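Local coordinates for ethanolamine utilization protein EutS (Streptococcus intermedius SK54 = ATCC 27335, PDB 6XPJ) that forms homohexamers that probably serve as minor tiles in the shell of a choline-degrading bacterial microcompartment and may lend it heterogeneity and flexibility, at residues G19-T23 with G108-V112; A25-P31 with G45-V49. The protein carries 1 engineered substitution. Residue numbers count along the deposited sequence, not the author numbering.

Contact 1 (G19-T23 with G108-V112); sequences GKQIT and GFSTV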
loop_
_atom_site.group_PDB
_atom_site.type_symbol
_atom_site.label_atom_id
_atom_site.label_comp_id
_atom_site.label_asym_id
_atom_site.label_seq_id
_atom_site.Cartn_x
_atom_site.Cartn_y
_atom_site.Cartn_z
ATOM N N GLY C 19 -0.755 5.443 -12.835
ATOM C CA GLY C 19 -0.418 5.589 -14.255
ATOM C C GLY C 19 -1.169 4.584 -15.106
ATOM O O GLY C 19 -2.054 3.891 -14.598
ATOM N N LYS C 20 -0.808 4.560 -16.380
ATOM C CA LYS C 20 -1.500 3.774 -17.416
ATOM C C LYS C 20 -0.418 3.022 -18.147
ATOM O O LYS C 20 0.172 3.563 -19.066
ATOM C CB LYS C 20 -2.359 4.682 -18.287
ATOM C CG LYS C 20 -3.523 5.293 -17.540
ATOM C CD LYS C 20 -4.207 6.409 -18.323
ATOM C CE LYS C 20 -3.297 7.621 -18.437
ATOM N NZ LYS C 20 -4.033 8.901 -18.605
ATOM N N GLN C 21 -0.162 1.783 -17.733
ATOM C CA GLN C 21 1.054 1.084 -18.206
ATOM C C GLN C 21 0.862 -0.423 -18.094
ATOM O O GLN C 21 0.311 -0.891 -17.088
ATOM C CB GLN C 21 2.231 1.536 -17.329
ATOM C CG GLN C 21 3.545 0.860 -17.622
ATOM C CD GLN C 21 4.679 1.640 -16.997
ATOM O OE1 GLN C 21 4.891 2.811 -17.298
ATOM N NE2 GLN C 21 5.427 0.964 -16.150
ATOM N N ILE C 22 1.406 -1.156 -19.059
ATOM C CA ILE C 22 1.742 -2.593 -18.897
ATOM C C ILE C 22 3.241 -2.673 -18.664
ATOM O O ILE C 22 4.027 -2.229 -19.529
ATOM C CB ILE C 22 1.301 -3.428 -20.103
ATOM C CG1 ILE C 22 -0.222 -3.387 -20.235
ATOM C CG2 ILE C 22 1.858 -4.838 -19.966
ATOM C CD1 ILE C 22 -0.797 -4.255 -21.330
ATOM N N THR C 23 3.636 -3.220 -17.508
ATOM C CA THR C 23 5.052 -3.273 -17.085
ATOM C C THR C 23 5.636 -4.665 -17.336
ATOM O O THR C 23 6.869 -4.839 -17.269
ATOM C CB THR C 23 5.207 -2.842 -15.622
ATOM O OG1 THR C 23 4.436 -1.652 -15.399
ATOM C CG2 THR C 23 6.654 -2.584 -15.291
ATOM N N GLY C 108 -3.601 3.736 -25.766
ATOM C CA GLY C 108 -2.477 4.688 -25.690
ATOM C C GLY C 108 -1.662 4.546 -24.417
ATOM O O GLY C 108 -0.892 5.471 -24.075
ATOM N N PHE C 109 -1.721 3.379 -23.770
ATOM C CA PHE C 109 -0.923 3.097 -22.566
ATOM C C PHE C 109 0.547 2.895 -22.927
ATOM O O PHE C 109 0.847 2.485 -24.060
ATOM C CB PHE C 109 -1.458 1.839 -21.896
ATOM C CG PHE C 109 -2.667 2.034 -21.019
ATOM C CD1 PHE C 109 -3.663 2.967 -21.310
ATOM C CD2 PHE C 109 -2.801 1.236 -19.891
ATOM C CE1 PHE C 109 -4.765 3.110 -20.473
ATOM C CE2 PHE C 109 -3.933 1.344 -19.101
ATOM C CZ PHE C 109 -4.893 2.285 -19.382
ATOM N N SER C 110 1.436 3.161 -21.974
ATOM C CA SER C 110 2.855 2.759 -22.096
ATOM C C SER C 110 2.917 1.232 -22.000
ATOM O O SER C 110 2.189 0.652 -21.184
ATOM C CB SER C 110 3.712 3.433 -21.063
ATOM O OG SER C 110 3.569 4.842 -21.149
ATOM N N THR C 111 3.698 0.601 -22.870
ATOM C CA THR C 111 3.787 -0.875 -22.869
ATOM C C THR C 111 5.232 -1.283 -23.049
ATOM O O THR C 111 5.954 -0.733 -23.901
ATOM C CB THR C 111 2.907 -1.522 -23.955
ATOM O OG1 THR C 111 3.313 -1.035 -25.238
ATOM C CG2 THR C 111 1.445 -1.190 -23.793
ATOM N N VAL C 112 5.574 -2.353 -22.380
ATOM C CA VAL C 112 6.862 -3.051 -22.556
ATOM C C VAL C 112 6.767 -4.012 -23.738
ATOM O O VAL C 112 5.682 -4.404 -24.167
ATOM C CB VAL C 112 7.216 -3.815 -21.273
ATOM C CG1 VAL C 112 7.551 -2.845 -20.161
ATOM C CG2 VAL C 112 6.123 -4.806 -20.885
HETATM O O HOH W 1 1.033 6.072 -20.018
#

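Contact 2 (A25-P31 with G45-V49); sequences AHVIAAP and GAIGV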
loop_
_atom_site.group_PDB
_atom_site.type_symbol
_atom_site.label_atom_id
_atom_site.label_comp_id
_atom_site.label_asym_id
_atom_site.label_seq_id
_atom_site.Cartn_x
_atom_site.Cartn_y
_atom_site.Cartn_z
ATOM N N ALA C 25 4.741 -8.342 -19.828
ATOM C CA ALA C 25 3.925 -9.204 -20.707
ATOM C C ALA C 25 4.842 -10.332 -21.152
ATOM O O ALA C 25 5.678 -10.144 -22.060
ATOM C CB ALA C 25 3.370 -8.407 -21.850
ATOM N N HIS C 26 4.789 -11.429 -20.428
ATOM C CA HIS C 26 5.888 -12.400 -20.372
ATOM C C HIS C 26 5.368 -13.808 -20.568
ATOM O O HIS C 26 4.334 -14.178 -19.948
ATOM C CB HIS C 26 6.614 -12.278 -19.028
ATOM C CG HIS C 26 7.865 -13.090 -18.970
ATOM N ND1 HIS C 26 9.096 -12.593 -19.310
ATOM C CD2 HIS C 26 8.058 -14.391 -18.609
ATOM C CE1 HIS C 26 10.004 -13.550 -19.162
ATOM N NE2 HIS C 26 9.393 -14.672 -18.727
ATOM N N VAL C 27 6.110 -14.596 -21.325
ATOM C CA VAL C 27 5.830 -16.050 -21.433
ATOM C C VAL C 27 6.984 -16.842 -20.830
ATOM O O VAL C 27 8.142 -16.625 -21.205
ATOM C CB VAL C 27 5.536 -16.495 -22.876
ATOM C CG1 VAL C 27 6.584 -16.056 -23.891
ATOM C CG2 VAL C 27 5.330 -17.996 -22.956
ATOM N N ILE C 28 6.633 -17.737 -19.914
ATOM C CA ILE C 28 7.529 -18.832 -19.473
ATOM C C ILE C 28 7.196 -20.017 -20.357
ATOM O O ILE C 28 6.097 -20.554 -20.236
ATOM C CB ILE C 28 7.377 -19.139 -17.972
ATOM C CG1 ILE C 28 7.465 -17.874 -17.121
ATOM C CG2 ILE C 28 8.415 -20.190 -17.583
ATOM C CD1 ILE C 28 7.256 -18.113 -15.644
ATOM N N ALA C 29 8.118 -20.405 -21.244
ATOM C CA ALA C 29 7.776 -21.360 -22.326
ATOM C C ALA C 29 7.553 -22.745 -21.732
ATOM O O ALA C 29 6.650 -23.457 -22.184
ATOM C CB ALA C 29 8.880 -21.407 -23.346
ATOM N N ALA C 30 8.392 -23.130 -20.777
ATOM C CA ALA C 30 8.417 -24.494 -20.222
ATOM C C ALA C 30 8.638 -24.392 -18.719
ATOM O O ALA C 30 9.731 -24.666 -18.221
ATOM C CB ALA C 30 9.505 -25.283 -20.907
ATOM N N PRO C 31 7.606 -23.972 -17.952
ATOM C CA PRO C 31 7.727 -23.799 -16.514
ATOM C C PRO C 31 8.248 -25.062 -15.821
ATOM O O PRO C 31 7.902 -26.173 -16.164
ATOM C CB PRO C 31 6.319 -23.492 -16.015
ATOM C CG PRO C 31 5.687 -22.858 -17.238
ATOM C CD PRO C 31 6.252 -23.628 -18.405
ATOM N N GLY C 45 2.297 -26.945 -20.887
ATOM C CA GLY C 45 2.150 -25.713 -21.655
ATOM C C GLY C 45 2.922 -24.568 -21.029
ATOM O O GLY C 45 3.548 -24.702 -19.964
ATOM N N ALA C 46 2.862 -23.444 -21.710
ATOM C CA ALA C 46 3.498 -22.194 -21.301
ATOM C C ALA C 46 2.567 -21.447 -20.345
ATOM O O ALA C 46 1.328 -21.741 -20.259
ATOM C CB ALA C 46 3.798 -21.379 -22.523
ATOM N N ILE C 47 3.161 -20.507 -19.622
ATOM C CA ILE C 47 2.418 -19.571 -18.741
ATOM C C ILE C 47 2.667 -18.159 -19.250
ATOM O O ILE C 47 3.845 -17.791 -19.448
ATOM C CB ILE C 47 2.853 -19.747 -17.278
ATOM C CG1 ILE C 47 2.371 -21.109 -16.764
ATOM C CG2 ILE C 47 2.389 -18.576 -16.418
ATOM C CD1 ILE C 47 0.907 -21.250 -16.592
ATOM N N GLY C 48 1.592 -17.392 -19.379
ATOM C CA GLY C 48 1.652 -15.949 -19.651
ATOM C C GLY C 48 1.404 -15.163 -18.389
ATOM O O GLY C 48 0.496 -15.540 -17.612
ATOM N N VAL C 49 2.181 -14.105 -18.162
ATOM C CA VAL C 49 2.149 -13.247 -16.953
ATOM C C VAL C 49 2.079 -11.792 -17.394
ATOM O O VAL C 49 2.937 -11.357 -18.180
ATOM C CB VAL C 49 3.376 -13.479 -16.064
ATOM C CG1 VAL C 49 3.166 -12.785 -14.726
ATOM C CG2 VAL C 49 3.677 -14.966 -15.881
#

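Contact 1 (G19-T23 with G108-V112)
Phe109 lays its ring under the start of the strand that Lys20 leads into: Lys20 CB sits 3.5 Å from the centroid of the Phe109 ring, almost on the ring normal, a CH-pi contact over the face. Lys20 CG and CD still skirt the ring, and only the amino end leads away from 108-112. The two segments run side by side in the same direction, 9° apart end to end, as neighbouring parallel strands. Their hydrogen bonds follow the parallel pattern, in which one residue bonds to two on its partner: Ser110 N gives to Lys20 O (3.2 Å), Ile22 N to Ser110 O (2.9 Å), and Val112 N to Ile22 O (3.2 Å). One face carries Gln21 and Ser110, with Gln21 NE2 donating to Thr23 OG1 at 2.9 Å. A water donates to both Lys20 O (2.8 Å) and Ser110 OG (3.0 Å), and Ser110 OG is also hydrogen-bonded to Glu4 of another subunit, whose Arg11 is hydrogen-bonded to Gln21 OE1. Ile22 and Thr111 occupy the other face, where Ile22 packs on Ile99, Leu100 and Phe103 of helix 89-105. Gly108, with positive phi, turns the chain out of that helix. The chemistry is therefore two-sided: backbone bonds join the strands, the apolar side chain of Ile22 packs against the helix, and the face of Gln21 and Ser110 offers polar groups to a neighbouring subunit.

Contact 2 (A25-P31 with G45-V49)
This is an antiparallel strand pairing inside the mixed sheet of the circularly permuted BMC domain, joining the end of strand 11-28 to the start of strand 46-53. The strand axes approach to 4.6 Å with their directions 163° apart. Two hydrogen-bonded pairs hold the register. In the first, His26 N gives to Val49 O (2.9 Å) and Val49 N returns to His26 O (2.8 Å); in the second, Ile28 N gives to Ile47 O (2.8 Å) and Ile47 N to Ile28 O (3.0 Å). Between them Val27 and Gly48 form a non-hydrogen-bonded pair with their CA atoms 4.5 Å apart, close enough for the CA-H...O contact from Val27 CA to Ile47 O at 3.3 Å. His26, Ile28, Ile47 and Val49 share one face; Val27 lies on the other, its CG2 3.7 Å from Ala46 CB. Past the strand end the chain turns so that Pro31 comes back over Ile47, with Pro31 CG 3.8 Å from Ile47 CG1. Both ring nitrogens of His26 are engaged by the C-terminal strand and tail, ND1 by Thr115 and NE2 by Ser117. On the Val27 side helix 89-105 packs against the sheet, Val27 meeting Val92 and Leu96; on the opposite face Ile47 touches Leu39 of helix 33-39, while within the sheet strand 82-87 flanks 46-53, Met84 meeting Val49, and strand 110-116 flanks 11-28.

From the N terminus, strand 11-28 enters contact 1 at 19-23 and continues, after a break in its regular course, into contact 2 at 25-31. The chain then makes helix 33-39 and returns at 45-49, closing contact 2 as a short loop with 13 residues between its segments. Contact 1 closes only at 108-112, after helix 58-68, strands 72-77 and 82-87, and helix 89-105, so the smaller loop lies wholly within the larger. Strand 11-28 is common to both and is flanked by strand 110-116 on one edge and strand 46-53 on the other. The contact centres are 20 Å apart, yet they touch where Val112 CG2 packs 3.9 Å from Ala25 N.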